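PDB 4K3Y: neuraminidase from Influenza A virus, which is a neuraminidase-like surface protein of a bat influenza virus with the sialidase-type beta-propeller fold, whose enzymatic activity is uncertain. Local coordinates for residues V22-G27 with T355-G360; G191-F196 with T211-D216; N78-K83 with D91-E96; T243-D248 with I276-N281; T41-V46 with L142-S147. All coordinates share one frame; numbering follows the deposited sequence.

Interaction 1 of 5, residues V22-G27 with T355-G360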
# COMPACT_ATOMS: atom_id res chain seq x y z
N VAL C 22 18.74 15.92 -17.55
CA VAL C 22 17.29 16.13 -17.60
C VAL C 22 16.71 15.77 -16.23
O VAL C 22 17.20 14.87 -15.56
CB VAL C 22 16.61 15.25 -18.68
CG1 VAL C 22 15.29 15.85 -19.11
CG2 VAL C 22 17.50 15.12 -19.88
N PRO C 23 15.68 16.50 -15.79
CA PRO C 23 15.04 16.11 -14.53
C PRO C 23 14.32 14.75 -14.58
O PRO C 23 13.75 14.33 -15.60
CB PRO C 23 14.02 17.22 -14.27
CG PRO C 23 13.93 18.01 -15.56
CD PRO C 23 15.25 17.83 -16.26
N THR C 24 14.35 14.05 -13.46
CA THR C 24 13.61 12.80 -13.35
C THR C 24 12.50 12.94 -12.32
O THR C 24 11.43 12.38 -12.48
CB THR C 24 14.53 11.66 -12.98
OG1 THR C 24 15.31 12.04 -11.83
CG2 THR C 24 15.48 11.39 -14.13
N TYR C 25 12.77 13.72 -11.28
CA TYR C 25 11.75 14.07 -10.32
C TYR C 25 11.78 15.57 -10.07
O TYR C 25 12.85 16.19 -10.05
CB TYR C 25 11.93 13.32 -9.01
CG TYR C 25 10.95 13.74 -7.96
CD1 TYR C 25 9.64 13.30 -8.01
CD2 TYR C 25 11.33 14.58 -6.92
CE1 TYR C 25 8.72 13.67 -7.05
CE2 TYR C 25 10.42 14.96 -5.94
CZ TYR C 25 9.11 14.51 -6.01
OH TYR C 25 8.18 14.87 -5.06
N ARG C 26 10.59 16.14 -9.87
CA ARG C 26 10.49 17.57 -9.58
C ARG C 26 9.36 17.84 -8.62
O ARG C 26 8.19 17.96 -9.02
CB ARG C 26 10.30 18.38 -10.86
CG ARG C 26 10.19 19.86 -10.60
CD ARG C 26 10.35 20.66 -11.86
NE ARG C 26 9.10 20.80 -12.59
CZ ARG C 26 8.97 21.54 -13.69
NH1 ARG C 26 10.03 22.19 -14.17
NH2 ARG C 26 7.80 21.63 -14.32
N GLY C 27 9.70 17.95 -7.34
CA GLY C 27 8.70 18.21 -6.32
C GLY C 27 7.82 19.42 -6.59
O GLY C 27 8.21 20.35 -7.31
N THR C 355 15.60 16.22 -9.11
CA THR C 355 16.66 15.27 -9.43
C THR C 355 16.99 15.34 -10.92
O THR C 355 16.14 15.73 -11.73
CB THR C 355 16.28 13.83 -9.01
OG1 THR C 355 15.03 13.48 -9.59
CG2 THR C 355 16.16 13.72 -7.50
N PHE C 356 18.21 14.97 -11.27
CA PHE C 356 18.66 15.06 -12.65
C PHE C 356 19.48 13.83 -12.90
O PHE C 356 20.22 13.39 -12.02
CB PHE C 356 19.58 16.29 -12.83
CG PHE C 356 18.84 17.59 -12.95
CD1 PHE C 356 18.56 18.36 -11.81
CD2 PHE C 356 18.45 18.07 -14.20
CE1 PHE C 356 17.87 19.58 -11.93
CE2 PHE C 356 17.76 19.28 -14.32
CZ PHE C 356 17.47 20.04 -13.19
N CYS C 357 19.37 13.27 -14.10
CA CYS C 357 20.23 12.16 -14.52
C CYS C 357 20.88 12.55 -15.82
O CYS C 357 20.37 13.40 -16.55
CB CYS C 357 19.42 10.87 -14.68
SG CYS C 357 18.77 10.25 -13.10
N GLY C 358 22.03 11.94 -16.11
CA GLY C 358 22.78 12.33 -17.28
C GLY C 358 22.27 11.78 -18.60
O GLY C 358 21.77 10.65 -18.67
N THR C 359 22.39 12.59 -19.65
CA THR C 359 22.14 12.18 -21.03
C THR C 359 23.47 12.19 -21.77
O THR C 359 24.32 13.04 -21.51
CB THR C 359 21.27 13.21 -21.75
OG1 THR C 359 20.05 13.38 -21.03
CG2 THR C 359 20.96 12.76 -23.20
N GLY C 360 23.63 11.26 -22.70
CA GLY C 360 24.82 11.25 -23.54
C GLY C 360 24.91 12.40 -24.53
O GLY C 360 25.99 12.70 -25.04
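T24 and T355 meet where the N-terminal strand 20-26 pairs antiparallel with the C-terminal strand 349-359. This is the ring closure of a beta-propeller: the chain's start supplies the outermost strand of the sheet formed by its end. V22 and C357 form a hydrogen-bonded pair, with C357 N to V22 O at 3.1 Å. P23 and F356 are the next pair. There P23 CD touches the ring of F356 at CE2 (3.5 Å). The chain then turns a corner at T24. Its CB lies 3.9 Å from T355 OG1. From CB the side chain forks. OG1 sits between the backbone N and the carbonyl carbon (chi1 50°) and shares a 2.7 Å hydrogen bond with T355 OG1, either being a possible donor. The other branch, CG2, sits beside the backbone N and lies 3.6 Å from C357 SG; C357 is disulfide-bonded to C335. I130 of the second subunit packs on V22 and C357. Past the corner, T355 N still bonds Y25 O at 2.9 Å. T24 N reaches T355 O at 3.0 Å, from above the carbonyl plane, 52° out of it.

Interaction 2 of 5, residues G191-F196 with T211-D216. With CA (calcium ion), chain M.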
# COMPACT_ATOMS: atom_id res chain seq x y z
N GLY C 191 44.88 19.86 8.09
CA GLY C 191 44.92 21.10 7.34
C GLY C 191 43.66 21.43 6.56
O GLY C 191 43.56 22.52 6.00
N PHE C 192 42.70 20.50 6.50
CA PHE C 192 41.39 20.78 5.90
C PHE C 192 40.22 20.13 6.63
O PHE C 192 40.40 19.34 7.56
CB PHE C 192 41.36 20.41 4.42
CG PHE C 192 41.51 18.94 4.15
CD1 PHE C 192 42.77 18.35 4.18
CD2 PHE C 192 40.41 18.15 3.86
CE1 PHE C 192 42.92 17.00 3.93
CE2 PHE C 192 40.56 16.78 3.60
CZ PHE C 192 41.82 16.21 3.64
N ASN C 193 39.02 20.47 6.17
CA ASN C 193 37.78 19.92 6.71
C ASN C 193 37.00 19.17 5.61
O ASN C 193 37.00 19.59 4.45
CB ASN C 193 36.94 21.06 7.32
CG ASN C 193 35.56 20.61 7.76
OD1 ASN C 193 35.41 19.62 8.49
ND2 ASN C 193 34.53 21.33 7.30
N PHE C 194 36.34 18.06 5.97
CA PHE C 194 35.73 17.17 4.98
C PHE C 194 34.32 16.68 5.39
O PHE C 194 34.14 15.51 5.73
CB PHE C 194 36.65 15.96 4.75
CG PHE C 194 36.36 15.22 3.47
CD1 PHE C 194 36.65 15.80 2.24
CD2 PHE C 194 35.81 13.93 3.49
CE1 PHE C 194 36.39 15.12 1.04
CE2 PHE C 194 35.56 13.25 2.30
CZ PHE C 194 35.85 13.85 1.07
N GLU C 195 33.34 17.58 5.34
CA GLU C 195 31.97 17.23 5.78
C GLU C 195 31.05 16.82 4.64
O GLU C 195 31.25 17.22 3.50
CB GLU C 195 31.33 18.40 6.54
CG GLU C 195 32.12 18.88 7.75
CD GLU C 195 31.93 18.01 8.99
OE1 GLU C 195 30.88 17.34 9.12
OE2 GLU C 195 32.84 18.02 9.84
N PHE C 196 30.04 16.01 4.97
CA PHE C 196 28.99 15.61 4.01
C PHE C 196 29.45 15.11 2.65
O PHE C 196 28.94 15.58 1.63
CB PHE C 196 28.05 16.80 3.75
CG PHE C 196 27.73 17.58 4.97
CD1 PHE C 196 27.05 16.97 6.02
CD2 PHE C 196 28.10 18.91 5.08
CE1 PHE C 196 26.74 17.67 7.17
CE2 PHE C 196 27.79 19.63 6.23
CZ PHE C 196 27.11 19.00 7.28
N THR C 211 32.73 18.88 1.70
CA THR C 211 32.53 20.31 1.92
C THR C 211 33.51 20.81 2.99
O THR C 211 33.53 20.28 4.11
CB THR C 211 31.06 20.61 2.36
OG1 THR C 211 30.15 20.11 1.37
CG2 THR C 211 30.84 22.11 2.54
N ASN C 212 34.32 21.81 2.66
CA ASN C 212 35.21 22.39 3.66
C ASN C 212 34.61 23.66 4.27
O ASN C 212 34.62 24.75 3.64
CB ASN C 212 36.57 22.72 3.06
CG ASN C 212 37.64 22.94 4.11
OD1 ASN C 212 37.38 23.47 5.19
ND2 ASN C 212 38.86 22.53 3.79
N LEU C 213 34.11 23.53 5.51
CA LEU C 213 33.53 24.67 6.23
C LEU C 213 34.55 25.53 6.99
O LEU C 213 34.19 26.45 7.74
CB LEU C 213 32.36 24.24 7.13
CG LEU C 213 31.15 23.70 6.35
CD1 LEU C 213 31.27 22.19 6.16
CD2 LEU C 213 29.85 24.07 7.03
N TRP C 214 35.82 25.23 6.78
CA TRP C 214 36.90 25.87 7.52
C TRP C 214 37.69 26.89 6.70
O TRP C 214 37.63 28.09 6.99
CB TRP C 214 37.83 24.79 8.08
CG TRP C 214 39.05 25.31 8.78
CD1 TRP C 214 39.26 26.56 9.29
CD2 TRP C 214 40.24 24.56 9.06
NE1 TRP C 214 40.51 26.63 9.86
CE2 TRP C 214 41.14 25.42 9.73
CE3 TRP C 214 40.64 23.24 8.79
CZ2 TRP C 214 42.40 25.01 10.15
CZ3 TRP C 214 41.90 22.83 9.21
CH2 TRP C 214 42.76 23.71 9.88
N ASN C 215 38.41 26.40 5.69
CA ASN C 215 39.46 27.19 5.03
C ASN C 215 39.57 26.98 3.51
O ASN C 215 40.64 27.16 2.95
CB ASN C 215 40.80 26.81 5.65
CG ASN C 215 41.05 25.31 5.62
OD1 ASN C 215 40.20 24.55 5.15
ND2 ASN C 215 42.20 24.89 6.09
N ASP C 216 38.48 26.59 2.86
CA ASP C 216 38.51 26.35 1.41
C ASP C 216 37.16 26.62 0.76
O ASP C 216 36.17 26.01 1.15
CB ASP C 216 38.90 24.90 1.09
CG ASP C 216 39.25 24.70 -0.38
OD1 ASP C 216 39.30 25.72 -1.12
OD2 ASP C 216 39.49 23.54 -0.78
CA CA M . 33.69 27.01 2.17
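The W214 indole lies against the backbone of G191 and F192, with CZ3 3.5 Å from G191 C. CE3 comes near the F192 backbone. The side chain gets there with CG anti to the backbone N (chi1 175°). N215 holds the same peptide from its own side chain: ND2 donates to G191 O at 2.7 Å, with the oxygen nearly in the amide plane. The same ND2 also sits over one face of the W214 ring, toward its rim. N212 shapes this second segment. Its OD1 accepts from W214 N at 2.8 Å, in the carbonyl plane, which makes an Asx turn. It accepts again from N215 N at 3.1 Å, this time from above that plane. These bonds curl 212-215 into a tight loop, and the same loop builds a calcium site. N212 O and D216 O bind the calcium ion, each at 2.9 Å, and G262 O is the third protein ligand. The loop follows strand 205-211 of a propeller blade, and calcium is likewise bound in other influenza neuraminidases. At its start, E195 and T211 form an antiparallel hydrogen-bonded pair, joining the end of strand 205-211 to the chain just before the corner at F196. E195 N donates to T211 O at 3.0 Å. E195 CG, anti to the carbonyl carbon (chi1 -57°), lies 3.8 Å from L213 CD1, with the two side chains crossing at about a right angle. The bend at chi2 then leads the carboxylate away, to a salt bridge with R143. L213 CD1 also packs near F196 CE2.

Interaction 3 of 5, residues N78-K83 with D91-E96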
# COMPACT_ATOMS: atom_id res chain seq x y z
N ASN C 78 12.21 12.23 13.39
CA ASN C 78 12.47 10.87 12.91
C ASN C 78 12.98 10.79 11.48
O ASN C 78 12.89 11.76 10.72
CB ASN C 78 11.22 9.98 13.07
CG ASN C 78 10.92 9.67 14.52
OD1 ASN C 78 11.78 9.17 15.25
ND2 ASN C 78 9.71 9.99 14.95
N VAL C 79 13.51 9.62 11.10
CA VAL C 79 13.95 9.37 9.72
C VAL C 79 12.91 8.60 8.93
O VAL C 79 12.35 7.60 9.40
CB VAL C 79 15.30 8.63 9.64
CG1 VAL C 79 15.80 8.63 8.19
CG2 VAL C 79 16.34 9.30 10.56
N TYR C 80 12.63 9.07 7.72
CA TYR C 80 11.63 8.43 6.86
C TYR C 80 12.20 8.25 5.47
O TYR C 80 13.24 8.81 5.14
CB TYR C 80 10.36 9.29 6.78
CG TYR C 80 9.62 9.40 8.08
CD1 TYR C 80 9.96 10.38 9.02
CD2 TYR C 80 8.58 8.53 8.39
CE1 TYR C 80 9.28 10.49 10.22
CE2 TYR C 80 7.90 8.63 9.59
CZ TYR C 80 8.24 9.61 10.51
OH TYR C 80 7.56 9.71 11.70
N SER C 81 11.50 7.45 4.67
CA SER C 81 11.79 7.35 3.25
C SER C 81 10.47 7.23 2.53
O SER C 81 9.47 6.84 3.14
CB SER C 81 12.70 6.15 2.94
OG SER C 81 12.04 4.93 3.18
N VAL C 82 10.46 7.62 1.25
CA VAL C 82 9.37 7.27 0.33
C VAL C 82 10.00 6.78 -0.96
O VAL C 82 11.20 6.95 -1.18
CB VAL C 82 8.44 8.46 0.01
CG1 VAL C 82 7.72 8.94 1.27
CG2 VAL C 82 9.23 9.58 -0.65
N LYS C 83 9.21 6.14 -1.81
CA LYS C 83 9.73 5.78 -3.11
C LYS C 83 9.86 7.10 -3.86
O LYS C 83 8.91 7.89 -3.86
CB LYS C 83 8.75 4.87 -3.83
CG LYS C 83 9.25 4.27 -5.12
CD LYS C 83 8.06 3.80 -5.91
CE LYS C 83 8.43 2.84 -7.02
NZ LYS C 83 7.18 2.37 -7.70
N ASP C 91 0.40 8.29 3.98
CA ASP C 91 0.14 7.00 3.35
C ASP C 91 1.40 6.43 2.71
O ASP C 91 1.54 5.22 2.58
CB ASP C 91 -0.96 7.16 2.29
CG ASP C 91 -2.15 7.99 2.79
OD1 ASP C 91 -2.04 8.60 3.87
OD2 ASP C 91 -3.18 8.02 2.09
N LYS C 92 2.32 7.29 2.31
CA LYS C 92 3.48 6.81 1.55
C LYS C 92 4.76 6.67 2.40
O LYS C 92 5.78 6.17 1.92
CB LYS C 92 3.71 7.71 0.33
CG LYS C 92 2.58 7.66 -0.69
CD LYS C 92 2.44 6.27 -1.30
CE LYS C 92 1.39 6.26 -2.40
NZ LYS C 92 0.17 7.01 -1.97
N LEU C 93 4.69 7.09 3.67
CA LEU C 93 5.85 7.14 4.56
C LEU C 93 6.27 5.78 5.09
O LEU C 93 5.45 5.07 5.67
CB LEU C 93 5.55 8.03 5.76
CG LEU C 93 6.03 9.48 5.71
CD1 LEU C 93 5.93 10.02 4.31
CD2 LEU C 93 5.21 10.35 6.64
N LYS C 94 7.54 5.41 4.90
CA LYS C 94 8.14 4.30 5.63
C LYS C 94 8.99 4.89 6.75
O LYS C 94 9.92 5.67 6.49
CB LYS C 94 9.01 3.43 4.71
CG LYS C 94 9.92 2.40 5.42
CD LYS C 94 10.21 1.20 4.49
CE LYS C 94 11.56 0.50 4.74
NZ LYS C 94 12.32 0.29 3.45
N PHE C 95 8.67 4.56 7.99
CA PHE C 95 9.49 4.96 9.13
C PHE C 95 10.80 4.17 9.12
O PHE C 95 10.83 2.99 8.79
CB PHE C 95 8.72 4.76 10.43
CG PHE C 95 9.56 4.86 11.66
CD1 PHE C 95 9.94 6.10 12.17
CD2 PHE C 95 9.97 3.72 12.32
CE1 PHE C 95 10.71 6.19 13.30
CE2 PHE C 95 10.74 3.81 13.46
CZ PHE C 95 11.11 5.05 13.95
N GLU C 96 11.90 4.83 9.48
CA GLU C 96 13.21 4.23 9.26
C GLU C 96 14.08 4.11 10.51
O GLU C 96 14.72 3.07 10.75
CB GLU C 96 13.95 4.99 8.16
CG GLU C 96 13.34 4.78 6.77
CD GLU C 96 13.78 3.47 6.11
OE1 GLU C 96 14.46 2.64 6.79
OE2 GLU C 96 13.47 3.27 4.90
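N78 meets F95 at the rim of the phenyl ring. Its CG lies 3.7 Å from F95 CE1, near the ring plane, and the amide stands almost perpendicular to that plane (84°). V79 follows with a backbone bond: its carbonyl O accepts from E96 N at 2.8 Å, and its CG1 packs on E96 CB. Y80 faces F95 as a non-hydrogen-bonded pair. The two rings make an edge-to-face contact, with the edge of F95 turned to the face of Y80 and the planes 71° apart. F95 CG is anti to its backbone N (chi1 167°), which carries the ring toward strand 78-83. The Y80 ring also touches L93, with CD2 3.8 Å from L93 CG. S81 pairs with K94 through two backbone bonds, of which K94 N to S81 O is 3.0 Å. On this face S81 OG donates to E96 OE2 at 2.8 Å; OE2 accepts on its anti lone pair, away from the other carboxylate oxygen. R54 NE bonds the same hydroxyl. K94 NZ lies 3.5 Å from E96 OE2 in a salt bridge, so one carboxylate oxygen serves two partners. V82 lies alongside L93, both side chains pointing the same way, with CG1 3.7 Å from L93 CD1. This edge also meets other subunits: F95 packs on T24 of the third subunit, and K92 NZ, before the strand, bonds D91 O of the second subunit. Together the two strands form the outer beta hairpin of a four-stranded antiparallel propeller blade, with strand 94-98 at its edge.

Interaction 4 of 5, residues T243-D248 with I276-N281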
# COMPACT_ATOMS: atom_id res chain seq x y z
N THR C 243 29.59 27.20 -1.52
CA THR C 243 28.81 28.39 -1.22
C THR C 243 28.75 28.44 0.31
O THR C 243 28.20 27.53 0.93
CB THR C 243 27.37 28.29 -1.78
OG1 THR C 243 27.41 28.28 -3.21
CG2 THR C 243 26.52 29.48 -1.29
N PRO C 244 29.29 29.51 0.92
CA PRO C 244 29.78 30.74 0.28
C PRO C 244 31.10 30.62 -0.45
O PRO C 244 31.75 29.56 -0.40
CB PRO C 244 29.98 31.68 1.47
CG PRO C 244 30.27 30.79 2.60
CD PRO C 244 29.44 29.56 2.38
N ARG C 245 31.48 31.72 -1.11
CA ARG C 245 32.67 31.78 -1.95
C ARG C 245 32.87 33.21 -2.47
O ARG C 245 31.95 34.03 -2.45
CB ARG C 245 32.56 30.80 -3.13
CG ARG C 245 31.47 31.15 -4.14
CD ARG C 245 31.56 30.25 -5.38
NE ARG C 245 30.71 30.74 -6.47
CZ ARG C 245 29.45 30.39 -6.65
NH1 ARG C 245 28.87 29.54 -5.81
NH2 ARG C 245 28.76 30.90 -7.66
N GLY C 246 34.07 33.51 -2.95
CA GLY C 246 34.30 34.79 -3.58
C GLY C 246 34.30 34.69 -5.10
O GLY C 246 33.67 33.79 -5.66
N ILE C 247 35.01 35.61 -5.76
CA ILE C 247 35.11 35.63 -7.22
C ILE C 247 35.82 34.37 -7.74
O ILE C 247 36.68 33.81 -7.05
CB ILE C 247 35.87 36.90 -7.71
CG1 ILE C 247 35.24 38.14 -7.09
CG2 ILE C 247 35.86 37.02 -9.23
CD1 ILE C 247 35.61 39.43 -7.80
N ASP C 248 35.46 33.92 -8.95
CA ASP C 248 36.21 32.85 -9.60
C ASP C 248 37.69 33.25 -9.78
O ASP C 248 37.99 34.43 -9.99
CB ASP C 248 35.57 32.47 -10.93
CG ASP C 248 34.32 31.59 -10.76
OD1 ASP C 248 34.17 30.99 -9.66
OD2 ASP C 248 33.52 31.49 -11.72
N ILE C 276 31.33 20.45 -12.35
CA ILE C 276 31.16 21.10 -11.07
C ILE C 276 29.76 21.68 -11.02
O ILE C 276 29.39 22.49 -11.87
CB ILE C 276 32.13 22.25 -10.89
CG1 ILE C 276 33.56 21.73 -10.98
CG2 ILE C 276 31.88 22.92 -9.55
CD1 ILE C 276 34.57 22.82 -11.01
N GLY C 277 28.98 21.24 -10.03
CA GLY C 277 27.67 21.83 -9.81
C GLY C 277 27.75 22.82 -8.67
O GLY C 277 28.30 22.52 -7.61
N ARG C 278 27.20 24.01 -8.87
CA ARG C 278 27.14 24.97 -7.79
C ARG C 278 25.93 25.88 -7.86
O ARG C 278 25.20 25.91 -8.86
CB ARG C 278 28.41 25.82 -7.76
CG ARG C 278 28.35 26.99 -8.71
CD ARG C 278 29.73 27.49 -9.01
NE ARG C 278 29.66 28.67 -9.85
CZ ARG C 278 30.68 29.47 -10.11
NH1 ARG C 278 31.87 29.21 -9.60
NH2 ARG C 278 30.50 30.53 -10.89
N ILE C 279 25.75 26.61 -6.77
CA ILE C 279 24.73 27.63 -6.64
C ILE C 279 25.21 28.90 -7.35
O ILE C 279 26.35 29.32 -7.18
CB ILE C 279 24.50 27.90 -5.16
CG1 ILE C 279 24.06 26.59 -4.49
CG2 ILE C 279 23.50 29.03 -4.95
CD1 ILE C 279 23.46 26.72 -3.10
N ILE C 280 24.33 29.50 -8.16
CA ILE C 280 24.76 30.56 -9.06
C ILE C 280 25.08 31.87 -8.33
O ILE C 280 26.16 32.44 -8.51
CB ILE C 280 23.75 30.77 -10.20
CG1 ILE C 280 23.52 29.44 -10.93
CG2 ILE C 280 24.24 31.87 -11.18
CD1 ILE C 280 22.46 29.51 -12.00
N ASN C 281 24.15 32.36 -7.52
CA ASN C 281 24.41 33.54 -6.71
C ASN C 281 24.68 33.10 -5.28
O ASN C 281 23.76 32.72 -4.58
CB ASN C 281 23.23 34.52 -6.74
CG ASN C 281 22.75 34.83 -8.16
OD1 ASN C 281 22.86 34.01 -9.07
ND2 ASN C 281 22.19 36.03 -8.34
O HOH W 1 27.80 26.06 -4.51
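I279 O is gripped end-on by the guanidinium of R245. NH1 and NH2 both donate to it, each at 2.9 Å. The oxygen lies in the guanidinium plane, and both donors lie in the carbonyl plane. The R245 chain runs extended from CG to NE, which carries its tip from the 243-248 loop to strand 273-279. There it stacks on a second arginine. The guanidinium of R245 lies flat on that of R278, centres 3.8 Å apart and planes 18° from parallel. The two side chains cross at about a right angle. R278 NE sits over one face of the R245 group, nearest NH2; both are donors, so no hydrogen bond links them. R278 in turn meets D248 tip to tip. NH1 donates to OD1 at 2.9 Å, on the syn lone pair. NH2 reaches OD2 at 3.3 Å. The carboxylate is turned 34° against the guanidinium. R278 NE has its own salt bridge to E289, and F239 makes a cation-pi contact with the same group. D248 OD1 also accepts from L240 N. Beside the arginines, T243 OG1 packs 3.5 Å from I279 CB. A water links T243 OG1 (2.6 Å) with I279 N, from which it accepts. The bonds join the loop before strand 268-269 to a strand of the following propeller blade. The stack places two like charges face to face. D248 and E289 probably offset this repulsion, with the carbonyl of I279 helping at R245.

Interaction 5 of 5, residues T41-V46 with L142-S147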
# COMPACT_ATOMS: atom_id res chain seq x y z
N THR C 41 9.77 18.02 5.19
CA THR C 41 11.02 17.28 5.11
C THR C 41 12.24 18.19 5.23
O THR C 41 12.19 19.37 4.89
CB THR C 41 11.13 16.58 3.76
OG1 THR C 41 11.23 17.56 2.72
CG2 THR C 41 9.89 15.75 3.53
N ARG C 42 13.34 17.60 5.70
CA ARG C 42 14.65 18.24 5.69
C ARG C 42 15.75 17.18 5.59
O ARG C 42 15.51 16.00 5.84
CB ARG C 42 14.84 19.17 6.90
CG ARG C 42 14.96 18.47 8.26
CD ARG C 42 15.41 19.47 9.33
NE ARG C 42 16.21 18.86 10.38
CZ ARG C 42 17.53 18.64 10.29
NH1 ARG C 42 18.19 18.99 9.20
NH2 ARG C 42 18.17 18.08 11.30
N GLN C 43 16.96 17.62 5.22
CA GLN C 43 18.08 16.71 4.98
C GLN C 43 17.67 15.61 3.98
O GLN C 43 17.93 14.42 4.18
CB GLN C 43 18.61 16.10 6.30
CG GLN C 43 20.12 15.78 6.31
CD GLN C 43 20.43 14.27 6.44
OE1 GLN C 43 21.08 13.84 7.40
NE2 GLN C 43 19.99 13.48 5.47
N ASN C 44 17.05 16.02 2.88
CA ASN C 44 16.72 15.06 1.83
C ASN C 44 17.97 14.54 1.12
O ASN C 44 18.99 15.23 1.03
CB ASN C 44 15.74 15.67 0.83
CG ASN C 44 14.45 16.11 1.49
OD1 ASN C 44 13.48 15.37 1.52
ND2 ASN C 44 14.45 17.33 2.02
N PHE C 45 17.88 13.31 0.64
CA PHE C 45 18.86 12.75 -0.26
C PHE C 45 18.26 11.49 -0.88
O PHE C 45 17.24 10.96 -0.42
CB PHE C 45 20.19 12.43 0.46
CG PHE C 45 20.11 11.28 1.41
CD1 PHE C 45 19.69 11.47 2.72
CD2 PHE C 45 20.42 9.99 0.98
CE1 PHE C 45 19.61 10.39 3.61
CE2 PHE C 45 20.33 8.91 1.86
CZ PHE C 45 19.93 9.11 3.18
N VAL C 46 18.90 11.01 -1.94
CA VAL C 46 18.38 9.88 -2.65
C VAL C 46 19.34 8.71 -2.57
O VAL C 46 20.57 8.88 -2.72
CB VAL C 46 18.12 10.24 -4.11
CG1 VAL C 46 17.64 9.02 -4.90
CG2 VAL C 46 17.09 11.36 -4.17
N LEU C 142 28.78 13.13 16.46
CA LEU C 142 29.03 12.40 15.21
C LEU C 142 28.15 12.94 14.08
O LEU C 142 27.03 13.42 14.32
CB LEU C 142 28.78 10.90 15.41
CG LEU C 142 30.01 9.98 15.56
CD1 LEU C 142 31.23 10.72 16.10
CD2 LEU C 142 29.68 8.80 16.44
N ARG C 143 28.66 12.86 12.85
CA ARG C 143 27.94 13.36 11.68
C ARG C 143 28.02 12.39 10.50
O ARG C 143 29.12 12.10 10.00
CB ARG C 143 28.54 14.69 11.22
CG ARG C 143 28.26 15.89 12.10
CD ARG C 143 29.41 16.88 11.99
NE ARG C 143 30.27 16.76 13.16
CZ ARG C 143 31.58 16.97 13.16
NH1 ARG C 143 32.22 17.32 12.06
NH2 ARG C 143 32.25 16.83 14.30
N THR C 144 26.86 11.94 10.02
CA THR C 144 26.82 11.15 8.77
C THR C 144 27.04 12.03 7.54
O THR C 144 27.09 13.26 7.63
CB THR C 144 25.49 10.42 8.60
OG1 THR C 144 24.49 11.33 8.12
CG2 THR C 144 25.04 9.82 9.93
N GLN C 145 27.15 11.40 6.37
CA GLN C 145 27.46 12.16 5.16
C GLN C 145 26.22 12.80 4.55
O GLN C 145 26.32 13.53 3.55
CB GLN C 145 28.16 11.28 4.14
CG GLN C 145 27.59 9.89 4.04
CD GLN C 145 28.35 9.01 3.08
OE1 GLN C 145 28.42 7.79 3.25
NE2 GLN C 145 28.91 9.62 2.04
N ALA C 146 25.06 12.54 5.16
CA ALA C 146 23.80 13.18 4.77
C ALA C 146 23.57 13.00 3.27
O ALA C 146 23.24 13.95 2.55
CB ALA C 146 23.79 14.67 5.13
N SER C 147 23.73 11.75 2.86
CA SER C 147 23.82 11.37 1.48
C SER C 147 23.82 9.85 1.43
O SER C 147 23.90 9.18 2.45
CB SER C 147 25.12 11.90 0.88
OG SER C 147 25.24 11.48 -0.47
O HOH W 2 22.66 10.79 -2.18
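F45 CG stands between its backbone N and carbonyl carbon (chi1 70°), a rotamer that lays the ring against the backbone of S147. CD2 comes 3.4 Å from S147 C, and CE2 lies 3.6 Å from S147 O. The carbonyl oxygen is over one face of the phenyl ring. Q43 approaches the preceding residue. Its chain bends at chi2 (-115°), which sets the flat amide beside the A146 methyl, CD to CB 3.6 Å. The amide is not bonded to A146: its OE1 accepts from A102 N. Q43 and A146 both have left-handed backbone angles, and at Q43 strand 40-48 turns its corner. Before A146 an ST turn shapes the loop, with A146 N donating to T144 OG1 at 3.2 Å. The same hydroxyl also has a partner in S101. No direct hydrogen bond crosses between the segments. A water does: it donates to V46 O at 2.9 Å and accepts from S147 OG at 3.2 Å. The buried carbonyl of A146 is held by R318 NH1 and Q265 NE2, and that of S147 by S103 OG. The contact lies about 8 Å from the centre of the chain, measured from centre to centre. It joins the first strand of one propeller blade to the loop that leads into strand 150-152. Strand 53-61 pairs with 40-48, while strand 101-106 touches Q43, F45 and T144.

Interaction 1 opens first and closes last. It joins residues 22-27 to 355-360 and so encloses the other four contacts, completing the propeller ring. Interaction 5 opens at 41-46 and closes at 142-147. Interaction 3 lies within that span as a local hairpin of the blade that begins with strand 40-48. Interaction 2 follows at the calcium loop of a later blade, and interaction 4 comes after it, reaching into the next one. None of the loops cross. Interactions 5 and 2 touch through the R143-E195 salt bridge and through F196 on 144-146. Interactions 1 and 5 meet by packing of T355 on V46. Interactions 1 and 3 both touch the second subunit.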